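Long-range contacts in uncharacterized protein (Leishmania major, PDB 2B4W), which is of unknown function but belongs with the beta-propeller proteins of the beta-fructosidase clan, so a carbohydrate-related role is possible: residues 16-20 with 249-253; 29-33 with 285-289; 32-36 with 265-270. Residues are numbered along the deposited sequence.

The sheets are consistent with a five-bladed beta-propeller, as in the beta-fructosidase clan, and all three contacts lie where its first and last blades would meet. Strand 16-23, near the N terminus, joins strand 287-293 of the last blade; contact 1 sets its beginning against loop 249-253, which leads into that blade. The chain then enters strand 29-31 of the first blade. Contacts 2 and 3 start there, sharing N32 and C33; contact 2 reaches 285-289, and contact 3, closing the shorter loop, reaches strand 264-271. Contact 1 crosses both. L20 N to E288 O (2.8 Å) joins contacts 1 and 2; E288 OE2 to S267 OG (2.6 Å) joins contacts 2 and 3.

Contact 1: 16-20 with 249-253; sequences ESVLL and CYPPC
L19 and P251 form the apolar centre: L19 CG lies 3.9 Å from P251 CD. The leucine takes the mt rotamer (chi1 -70°, chi2 177°); its CA-to-CB bond points sideways, but its end swings to the loop, with CD1 3.9 Å from C253 CB and CD2 4.4 Å from Y250 CB. P251, C-gamma exo, points toward the strand, and C253 (chi1 50°, p) closes the far end of the patch. Residues 16-19 are extended; 250-253 are extended too, Y250 to P252 with psi near 150°, but follow a 3-10 residue, C249, and join no sheet. The two directions diverge by 28°, with CA atoms of S17 and Y250 5.3 Å apart and those of V18 and P251 6.0 Å. V18 turns its side chain away, leaving its carbonyl to meet the loop: V18 O is 3.6 Å from P251 CD and 4.2 Å from Y250 CD2, at the ring edge. At the polar edge S17 points toward the loop, and its t rotamer (chi1 176°) gives a short hydrogen bond from OG to C249 O, 2.5 Å. Y250 packs on strands 277-283 and 287-293, and its OH bonds to N226 of the preceding blade. The interblade connection thus packs against an N-terminal strand that pairs with 287-293, as in the "velcro" closure of beta-propellers.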
ATOM      1  N   GLU A  16      -7.563  -3.238  18.357  1.00 27.98           N
ATOM      2  CA  GLU A  16      -6.521  -4.252  18.420  1.00 21.19           C
ATOM      3  C   GLU A  16      -5.263  -3.613  17.812  1.00 26.30           C
ATOM      4  O   GLU A  16      -5.416  -2.780  16.917  1.00 25.75           O
ATOM      5  CB  GLU A  16      -6.800  -5.545  17.667  1.00 24.43           C
ATOM      6  CG  GLU A  16      -8.176  -6.149  17.734  1.00 23.05           C
ATOM      7  CD  GLU A  16      -8.397  -7.434  16.983  1.00 21.58           C
ATOM      8  OE1 GLU A  16      -7.434  -8.035  16.450  1.00 26.50           O
ATOM      9  OE2 GLU A  16      -9.576  -7.830  16.937  1.00 22.74           O
ATOM     10  N   SER A  17      -4.105  -4.015  18.294  1.00 25.30           N
ATOM     11  CA  SER A  17      -2.822  -3.420  17.907  1.00 26.46           C
ATOM     12  C   SER A  17      -1.707  -4.429  18.131  1.00 22.80           C
ATOM     13  O   SER A  17      -1.424  -4.869  19.249  1.00 21.20           O
ATOM     14  CB  SER A  17      -2.622  -2.118  18.680  1.00 27.84           C
ATOM     15  OG  SER A  17      -1.377  -1.517  18.438  1.00 28.54           O
ATOM     16  N   VAL A  18      -1.090  -4.840  17.021  1.00 16.25           N
ATOM     17  CA  VAL A  18      -0.065  -5.866  17.035  1.00 14.53           C
ATOM     18  C   VAL A  18       1.022  -5.513  16.007  1.00 19.27           C
ATOM     19  O   VAL A  18       0.777  -4.660  15.143  1.00 18.65           O
ATOM     20  CB  VAL A  18      -0.551  -7.283  16.686  1.00 29.95           C
ATOM     21  CG1 VAL A  18      -1.669  -7.770  17.605  1.00 33.50           C
ATOM     22  CG2 VAL A  18      -1.014  -7.327  15.231  1.00 41.18           C
ATOM     23  N   LEU A  19       2.138  -6.223  16.180  1.00 20.12           N
ATOM     24  CA  LEU A  19       3.205  -6.216  15.178  1.00 29.27           C
ATOM     25  C   LEU A  19       3.265  -7.617  14.581  1.00 33.84           C
ATOM     26  O   LEU A  19       3.171  -8.603  15.317  1.00 22.58           O
ATOM     27  CB  LEU A  19       4.549  -5.783  15.748  1.00 21.26           C
ATOM     28  CG  LEU A  19       4.645  -4.301  16.144  1.00 24.11           C
ATOM     29  CD1 LEU A  19       6.005  -4.026  16.774  1.00 30.21           C
ATOM     30  CD2 LEU A  19       4.378  -3.378  14.964  1.00 25.20           C
ATOM     31  N   LEU A  20       3.398  -7.681  13.259  1.00 22.49           N
ATOM     32  CA  LEU A  20       3.508  -8.993  12.637  1.00 23.24           C
ATOM     33  C   LEU A  20       4.848  -9.608  13.049  1.00 26.84           C
ATOM     34  O   LEU A  20       5.806  -8.869  13.280  1.00 22.59           O
ATOM     35  CB  LEU A  20       3.451  -8.956  11.109  1.00 31.82           C
ATOM     36  CG  LEU A  20       2.255  -8.247  10.471  1.00 29.42           C
ATOM     37  CD1 LEU A  20       2.009  -8.722   9.047  1.00 24.96           C
ATOM     38  CD2 LEU A  20       1.022  -8.442  11.328  1.00 29.10           C
ATOM     39  N   CYS A 249      -0.312   4.081  17.283  1.00 28.19           N
ATOM     40  CA  CYS A 249      -1.429   3.155  17.195  1.00 29.23           C
ATOM     41  C   CYS A 249      -1.021   1.690  17.271  1.00 19.48           C
ATOM     42  O   CYS A 249      -1.831   0.822  17.596  1.00 23.28           O
ATOM     43  CB  CYS A 249      -2.134   3.325  15.840  1.00 24.75           C
ATOM     44  SG  CYS A 249      -3.097   4.825  15.737  1.00 25.78           S
ATOM     45  N   TYR A 250       0.232   1.462  16.917  1.00 26.81           N
ATOM     46  CA  TYR A 250       0.913   0.188  16.834  1.00 27.79           C
ATOM     47  C   TYR A 250       1.831   0.014  18.032  1.00 24.44           C
ATOM     48  O   TYR A 250       2.259   1.013  18.600  1.00 25.54           O
ATOM     49  CB  TYR A 250       1.734   0.093  15.532  1.00 23.14           C
ATOM     50  CG  TYR A 250       0.885   0.337  14.301  1.00 27.20           C
ATOM     51  CD1 TYR A 250       0.582   1.613  13.852  1.00 23.95           C
ATOM     52  CD2 TYR A 250       0.384  -0.745  13.582  1.00 24.98           C
ATOM     53  CE1 TYR A 250      -0.199   1.839  12.723  1.00 18.74           C
ATOM     54  CE2 TYR A 250      -0.393  -0.528  12.460  1.00 25.27           C
ATOM     55  CZ  TYR A 250      -0.685   0.744  12.034  1.00 22.64           C
ATOM     56  OH  TYR A 250      -1.459   0.914  10.899  1.00 28.25           O
ATOM     57  N   PRO A 251       2.141  -1.207  18.413  1.00 20.99           N
ATOM     58  CA  PRO A 251       3.055  -1.374  19.543  1.00 22.95           C
ATOM     59  C   PRO A 251       4.383  -0.651  19.314  1.00 32.89           C
ATOM     60  O   PRO A 251       4.839  -0.343  18.213  1.00 24.14           O
ATOM     61  CB  PRO A 251       3.278  -2.883  19.612  1.00 21.16           C
ATOM     62  CG  PRO A 251       2.075  -3.476  18.950  1.00 17.31           C
ATOM     63  CD  PRO A 251       1.684  -2.492  17.884  1.00 17.27           C
ATOM     64  N   PRO A 252       5.011  -0.328  20.436  1.00 39.56           N
ATOM     65  CA  PRO A 252       6.327   0.305  20.408  1.00 35.62           C
ATOM     66  C   PRO A 252       7.364  -0.570  19.717  1.00 19.16           C
ATOM     67  O   PRO A 252       7.421  -1.791  19.870  1.00 31.96           O
ATOM     68  CB  PRO A 252       6.679   0.443  21.892  1.00 52.75           C
ATOM     69  CG  PRO A 252       5.797  -0.536  22.594  1.00 53.80           C
ATOM     70  CD  PRO A 252       4.513  -0.527  21.806  1.00 43.67           C
ATOM     71  N   CYS A 253       8.202   0.091  18.918  1.00 31.54           N
ATOM     72  CA  CYS A 253       9.302  -0.541  18.217  1.00 26.56           C
ATOM     73  C   CYS A 253      10.262   0.544  17.722  1.00 23.37           C
ATOM     74  O   CYS A 253       9.855   1.678  17.481  1.00 27.81           O
ATOM     75  CB  CYS A 253       8.818  -1.404  17.054  1.00 27.71           C
ATOM     76  SG  CYS A 253       7.653  -0.588  15.935  1.00 33.06           S
TER

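Contact 2: 29-33 with 285-289; sequences DVYNC and DSHEG
The CA-to-CB bond of E288 points toward 29-33, and chi1 -169° (t) with chi2 63° (p) bends the carboxylate so that OE1 accepts a hydrogen bond from C33 N, 3.0 Å at 164°, while OE2 is hydrogen-bonded to S267 OG. Strand 29-31 and residues 287-289 cross at 39°, axes 4.8 Å apart at closest approach, with CA atoms of Y31 and H287 at 4.8 Å. The backbones meet through a CA-H...O contact, H287 CA to V30 O 3.5 Å. Y31 (chi1 63°, p; chi2 -78°) lays one ring face against the D285 backbone, CE1 3.3 Å from D285 O. N32 (31/62) and D285 (57/27) have left-handed backbones. Water 2 links D29 OD1 (2.9 Å) to S286 O (2.7 Å), and water 3 links Y31 OH (2.4 Å) to D285 OD2 (3.0 Å). In the classic beta bulge S286-H287, H287 (chi1 -64°, m) donates from ND1 to S286 OG (p), 2.8 Å; S286 OG also bonds to E254. D29 OD2 forms a salt bridge with R52 and Y31 OH a hydrogen bond with E50; strand 29-31, paired with 42-50 in the first blade, faces strands 16-23 and 287-293 of the last.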
ATOM      1  N   ASP A  29      15.020  -6.818   8.752  1.00 30.19           N
ATOM      2  CA  ASP A  29      13.759  -6.135   8.987  1.00 24.04           C
ATOM      3  C   ASP A  29      12.823  -6.524   7.833  1.00 23.10           C
ATOM      4  O   ASP A  29      13.285  -6.828   6.729  1.00 21.61           O
ATOM      5  CB  ASP A  29      13.894  -4.625   9.016  1.00 24.56           C
ATOM      6  CG  ASP A  29      14.420  -4.055  10.310  1.00 30.54           C
ATOM      7  OD1 ASP A  29      14.377  -4.773  11.323  1.00 28.32           O
ATOM      8  OD2 ASP A  29      14.879  -2.895  10.307  1.00 32.47           O
ATOM      9  N   VAL A  30      11.542  -6.501   8.109  1.00 25.42           N
ATOM     10  CA  VAL A  30      10.490  -6.717   7.127  1.00 20.58           C
ATOM     11  C   VAL A  30       9.462  -5.609   7.320  1.00 16.36           C
ATOM     12  O   VAL A  30       8.996  -5.458   8.446  1.00 22.70           O
ATOM     13  CB  VAL A  30       9.793  -8.073   7.273  1.00 18.93           C
ATOM     14  CG1 VAL A  30       8.701  -8.160   6.202  1.00 19.34           C
ATOM     15  CG2 VAL A  30      10.778  -9.220   7.155  1.00 32.24           C
ATOM     16  N   TYR A  31       9.153  -4.851   6.287  1.00 17.47           N
ATOM     17  CA  TYR A  31       8.304  -3.676   6.457  1.00 19.67           C
ATOM     18  C   TYR A  31       7.710  -3.314   5.096  1.00 15.81           C
ATOM     19  O   TYR A  31       7.964  -4.081   4.183  1.00 16.56           O
ATOM     20  CB  TYR A  31       9.067  -2.528   7.081  1.00 18.41           C
ATOM     21  CG  TYR A  31      10.228  -1.937   6.343  1.00 19.64           C
ATOM     22  CD1 TYR A  31      11.481  -2.545   6.297  1.00 20.63           C
ATOM     23  CD2 TYR A  31      10.070  -0.731   5.687  1.00 22.45           C
ATOM     24  CE1 TYR A  31      12.503  -1.932   5.599  1.00 30.86           C
ATOM     25  CE2 TYR A  31      11.080  -0.117   4.991  1.00 22.94           C
ATOM     26  CZ  TYR A  31      12.314  -0.737   4.953  1.00 30.73           C
ATOM     27  OH  TYR A  31      13.329  -0.122   4.253  1.00 24.23           O
ATOM     28  N   ASN A  32       6.959  -2.235   5.073  1.00 19.99           N
ATOM     29  CA  ASN A  32       6.188  -1.744   3.950  1.00 27.73           C
ATOM     30  C   ASN A  32       5.708  -2.890   3.056  1.00 30.32           C
ATOM     31  O   ASN A  32       6.043  -3.020   1.883  1.00 24.42           O
ATOM     32  CB  ASN A  32       7.019  -0.738   3.165  1.00 19.94           C
ATOM     33  CG  ASN A  32       7.333   0.497   3.988  1.00 24.60           C
ATOM     34  OD1 ASN A  32       6.859   0.683   5.108  1.00 20.16           O
ATOM     35  ND2 ASN A  32       8.148   1.367   3.407  1.00 23.84           N
ATOM     36  N   CYS A  33       4.892  -3.741   3.661  1.00 13.39           N
ATOM     37  CA  CYS A  33       4.392  -4.937   2.978  1.00 10.49           C
ATOM     38  C   CYS A  33       3.337  -4.570   1.952  1.00 15.82           C
ATOM     39  O   CYS A  33       2.821  -3.447   1.942  1.00 17.71           O
ATOM     40  CB  CYS A  33       3.818  -5.875   4.029  1.00 20.68           C
ATOM     41  SG  CYS A  33       5.088  -6.601   5.117  1.00 23.31           S
ATOM     42  N   ASP A 285       9.777   2.186   9.240  1.00 27.70           N
ATOM     43  CA  ASP A 285      10.613   1.617   8.200  1.00 24.95           C
ATOM     44  C   ASP A 285      11.415   0.432   8.739  1.00 21.14           C
ATOM     45  O   ASP A 285      12.491   0.109   8.230  1.00 23.80           O
ATOM     46  CB  ASP A 285      11.568   2.619   7.544  1.00 34.67           C
ATOM     47  CG  ASP A 285      10.941   3.328   6.357  1.00 33.84           C
ATOM     48  OD1 ASP A 285       9.697   3.336   6.210  1.00 24.66           O
ATOM     49  OD2 ASP A 285      11.678   3.909   5.536  1.00 23.63           O
ATOM     50  N   SER A 286      10.876  -0.222   9.762  1.00 16.35           N
ATOM     51  CA  SER A 286      11.523  -1.402  10.330  1.00 16.72           C
ATOM     52  C   SER A 286      10.639  -2.595  10.648  1.00 28.75           C
ATOM     53  O   SER A 286      11.149  -3.732  10.735  1.00 18.34           O
ATOM     54  CB  SER A 286      12.190  -0.966  11.654  1.00 22.37           C
ATOM     55  OG  SER A 286      11.234  -0.573  12.623  1.00 24.18           O
ATOM     56  N   HIS A 287       9.339  -2.380  10.856  1.00 27.37           N
ATOM     57  CA  HIS A 287       8.405  -3.443  11.214  1.00 21.85           C
ATOM     58  C   HIS A 287       7.130  -3.329  10.368  1.00 16.76           C
ATOM     59  O   HIS A 287       6.943  -2.350   9.650  1.00 18.12           O
ATOM     60  CB  HIS A 287       8.013  -3.404  12.693  1.00 24.05           C
ATOM     61  CG  HIS A 287       9.090  -3.648  13.708  1.00 28.93           C
ATOM     62  ND1 HIS A 287      10.141  -2.765  13.884  1.00 32.36           N
ATOM     63  CD2 HIS A 287       9.309  -4.621  14.618  1.00 33.18           C
ATOM     64  CE1 HIS A 287      10.954  -3.188  14.845  1.00 29.94           C
ATOM     65  NE2 HIS A 287      10.474  -4.322  15.316  1.00 20.93           N
ATOM     66  N   GLU A 288       6.270  -4.330  10.468  1.00 21.13           N
ATOM     67  CA  GLU A 288       4.941  -4.325   9.856  1.00 20.74           C
ATOM     68  C   GLU A 288       3.910  -4.439  10.975  1.00 17.23           C
ATOM     69  O   GLU A 288       4.024  -5.333  11.803  1.00 18.85           O
ATOM     70  CB  GLU A 288       4.810  -5.441   8.822  1.00 19.95           C
ATOM     71  CG  GLU A 288       3.603  -5.443   7.915  1.00 21.37           C
ATOM     72  CD  GLU A 288       3.417  -4.290   6.965  1.00 27.24           C
ATOM     73  OE1 GLU A 288       4.409  -3.604   6.613  1.00 21.49           O
ATOM     74  OE2 GLU A 288       2.254  -4.049   6.518  1.00 17.51           O
ATOM     75  N   GLY A 289       2.937  -3.526  10.979  1.00 19.83           N
ATOM     76  CA  GLY A 289       1.928  -3.585  12.011  1.00 23.97           C
ATOM     77  C   GLY A 289       0.537  -3.831  11.448  1.00 29.92           C
ATOM     78  O   GLY A 289       0.252  -3.658  10.258  1.00 20.91           O
TER
HETATM   79  O   HOH W   1      15.014  -1.426   8.063  1.00 26.79           O
HETATM   80  O   HOH W   2      11.867  -5.889  12.131  1.00 34.21           O
HETATM   81  O   HOH W   3      13.871   2.231   4.241  1.00 35.83           O
HETATM   82  O   HOH W   4       7.269   2.210   7.520  1.00 25.71           O
HETATM   83  O   HOH W   5       8.383   4.666   3.910  1.00 29.29           O

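Contact 3: 32-36 with 265-270; sequences NCSVP and FASGIV
A classic beta bulge interrupts strand 264-271 where the loop passes closest: S267 (-101/-55) and G268 (167/180) both face Y280, and a side chain on G268 would collide with V35, its CB falling 2.7 Å from V35 CB. This is the buried interior of what is probably a beta-propeller, where the loop between strands 29-31 and 37-39 of the first blade meets the strand 264-271 that opens the last. The directions run within 5° of each other, with CA atoms of V35 and G268 4.6 Å apart. After the left-handed N32, residues 33-36 run in polyproline II conformation (phi -60° to -74°, psi 148° to 173°). V35 (chi1 64°, p) sets CG2 against G268 CA (3.9 Å) and V270 CG2 (4.2 Å), and P36 CD packs on V270 CG2 at 4.0 Å; P36 also touches I45 of strand 42-50. At the other end the N32 amide lies over one face of the F265 ring (chi1 177°, t), CG to CD1 3.3 Å, while N32 ND2 bonds to D83. S267 (chi1 -58°, m) points its hydroxyl to E288 OE2; S267 OG also lies 3.1 Å from C33 O. Between the two backbones sits a water, 2.8 Å from C33 O and 3.0 Å from A266 O.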
ATOM      1  N   ASN A  32       6.959  -2.235   5.073  1.00 19.99           N
ATOM      2  CA  ASN A  32       6.188  -1.744   3.950  1.00 27.73           C
ATOM      3  C   ASN A  32       5.708  -2.890   3.056  1.00 30.32           C
ATOM      4  O   ASN A  32       6.043  -3.020   1.883  1.00 24.42           O
ATOM      5  CB  ASN A  32       7.019  -0.738   3.165  1.00 19.94           C
ATOM      6  CG  ASN A  32       7.333   0.497   3.988  1.00 24.60           C
ATOM      7  OD1 ASN A  32       6.859   0.683   5.108  1.00 20.16           O
ATOM      8  ND2 ASN A  32       8.148   1.367   3.407  1.00 23.84           N
ATOM      9  N   CYS A  33       4.892  -3.741   3.661  1.00 13.39           N
ATOM     10  CA  CYS A  33       4.392  -4.937   2.978  1.00 10.49           C
ATOM     11  C   CYS A  33       3.337  -4.570   1.952  1.00 15.82           C
ATOM     12  O   CYS A  33       2.821  -3.447   1.942  1.00 17.71           O
ATOM     13  CB  CYS A  33       3.818  -5.875   4.029  1.00 20.68           C
ATOM     14  SG  CYS A  33       5.088  -6.601   5.117  1.00 23.31           S
ATOM     15  N   SER A  34       2.986  -5.538   1.103  1.00 14.48           N
ATOM     16  CA  SER A  34       1.760  -5.388   0.331  1.00  9.37           C
ATOM     17  C   SER A  34       0.556  -5.531   1.256  1.00 12.47           C
ATOM     18  O   SER A  34       0.686  -5.923   2.425  1.00 17.76           O
ATOM     19  CB  SER A  34       1.623  -6.431  -0.769  1.00 13.11           C
ATOM     20  OG  SER A  34       1.632  -7.730  -0.254  1.00 13.83           O
ATOM     21  N   VAL A  35      -0.641  -5.274   0.735  1.00 20.01           N
ATOM     22  CA  VAL A  35      -1.797  -5.693   1.562  1.00 14.31           C
ATOM     23  C   VAL A  35      -1.804  -7.194   1.625  1.00 16.27           C
ATOM     24  O   VAL A  35      -1.367  -7.873   0.676  1.00 19.88           O
ATOM     25  CB  VAL A  35      -3.107  -5.156   0.969  1.00 18.60           C
ATOM     26  CG1 VAL A  35      -3.328  -5.777  -0.392  1.00 23.30           C
ATOM     27  CG2 VAL A  35      -4.260  -5.475   1.890  1.00 24.87           C
ATOM     28  N   PRO A  36      -2.241  -7.865   2.679  1.00 17.55           N
ATOM     29  CA  PRO A  36      -2.372  -9.320   2.544  1.00 15.98           C
ATOM     30  C   PRO A  36      -3.332  -9.739   1.440  1.00 18.23           C
ATOM     31  O   PRO A  36      -4.166  -8.965   0.976  1.00 22.47           O
ATOM     32  CB  PRO A  36      -2.946  -9.729   3.916  1.00 18.87           C
ATOM     33  CG  PRO A  36      -2.355  -8.676   4.813  1.00 15.67           C
ATOM     34  CD  PRO A  36      -2.592  -7.404   4.028  1.00 20.71           C
ATOM     35  N   PHE A 265       3.690   3.670   7.074  1.00 19.53           N
ATOM     36  CA  PHE A 265       3.473   3.713   5.623  1.00 18.53           C
ATOM     37  C   PHE A 265       2.520   2.597   5.237  1.00 17.52           C
ATOM     38  O   PHE A 265       2.941   1.434   5.312  1.00 16.12           O
ATOM     39  CB  PHE A 265       4.862   3.561   5.013  1.00 25.41           C
ATOM     40  CG  PHE A 265       4.951   3.503   3.507  1.00 29.42           C
ATOM     41  CD1 PHE A 265       4.772   2.294   2.847  1.00 25.45           C
ATOM     42  CD2 PHE A 265       5.220   4.644   2.771  1.00 25.19           C
ATOM     43  CE1 PHE A 265       4.860   2.239   1.473  1.00 23.54           C
ATOM     44  CE2 PHE A 265       5.308   4.588   1.386  1.00 24.36           C
ATOM     45  CZ  PHE A 265       5.128   3.385   0.728  1.00 25.22           C
ATOM     46  N   ALA A 266       1.314   2.988   4.888  1.00 20.30           N
ATOM     47  CA  ALA A 266       0.167   2.124   4.679  1.00 22.80           C
ATOM     48  C   ALA A 266       0.425   0.972   3.727  1.00 19.08           C
ATOM     49  O   ALA A 266       1.046   1.111   2.669  1.00 24.24           O
ATOM     50  CB  ALA A 266      -1.022   2.947   4.155  1.00 12.62           C
ATOM     51  N   SER A 267      -0.059  -0.202   4.106  1.00 22.00           N
ATOM     52  CA  SER A 267       0.008  -1.375   3.232  1.00 19.19           C
ATOM     53  C   SER A 267      -1.343  -1.615   2.556  1.00 17.03           C
ATOM     54  O   SER A 267      -1.451  -1.657   1.339  1.00 15.48           O
ATOM     55  CB  SER A 267       0.448  -2.605   4.017  1.00 23.35           C
ATOM     56  OG  SER A 267       1.709  -2.385   4.622  1.00 24.69           O
ATOM     57  N   GLY A 268      -2.383  -1.734   3.378  1.00 23.58           N
ATOM     58  CA  GLY A 268      -3.772  -1.753   2.914  1.00 18.58           C
ATOM     59  C   GLY A 268      -4.719  -2.217   4.002  1.00 20.41           C
ATOM     60  O   GLY A 268      -4.326  -2.562   5.130  1.00 20.04           O
ATOM     61  N   ILE A 269      -6.015  -2.271   3.699  1.00 20.54           N
ATOM     62  CA  ILE A 269      -6.962  -2.815   4.659  1.00 16.30           C
ATOM     63  C   ILE A 269      -7.541  -4.158   4.220  1.00 20.47           C
ATOM     64  O   ILE A 269      -7.606  -4.504   3.041  1.00 17.77           O
ATOM     65  CB  ILE A 269      -8.164  -1.880   4.907  1.00 17.86           C
ATOM     66  CG1 ILE A 269      -8.881  -1.620   3.605  1.00  8.29           C
ATOM     67  CG2 ILE A 269      -7.730  -0.634   5.668  1.00 27.07           C
ATOM     68  CD1 ILE A 269     -10.168  -0.809   3.663  1.00 19.29           C
ATOM     69  N   VAL A 270      -7.969  -4.912   5.230  1.00 19.26           N
ATOM     70  CA  VAL A 270      -8.679  -6.165   4.986  1.00 20.58           C
ATOM     71  C   VAL A 270     -10.052  -6.090   5.659  1.00 29.37           C
ATOM     72  O   VAL A 270     -10.120  -5.797   6.851  1.00 18.49           O
ATOM     73  CB  VAL A 270      -7.898  -7.373   5.514  1.00 19.87           C
ATOM     74  CG1 VAL A 270      -8.696  -8.655   5.367  1.00 12.00           C
ATOM     75  CG2 VAL A 270      -6.553  -7.530   4.800  1.00 25.81           C
TER
HETATM   76  O   HOH W   6       3.273  -0.887   2.862  1.00 16.84           O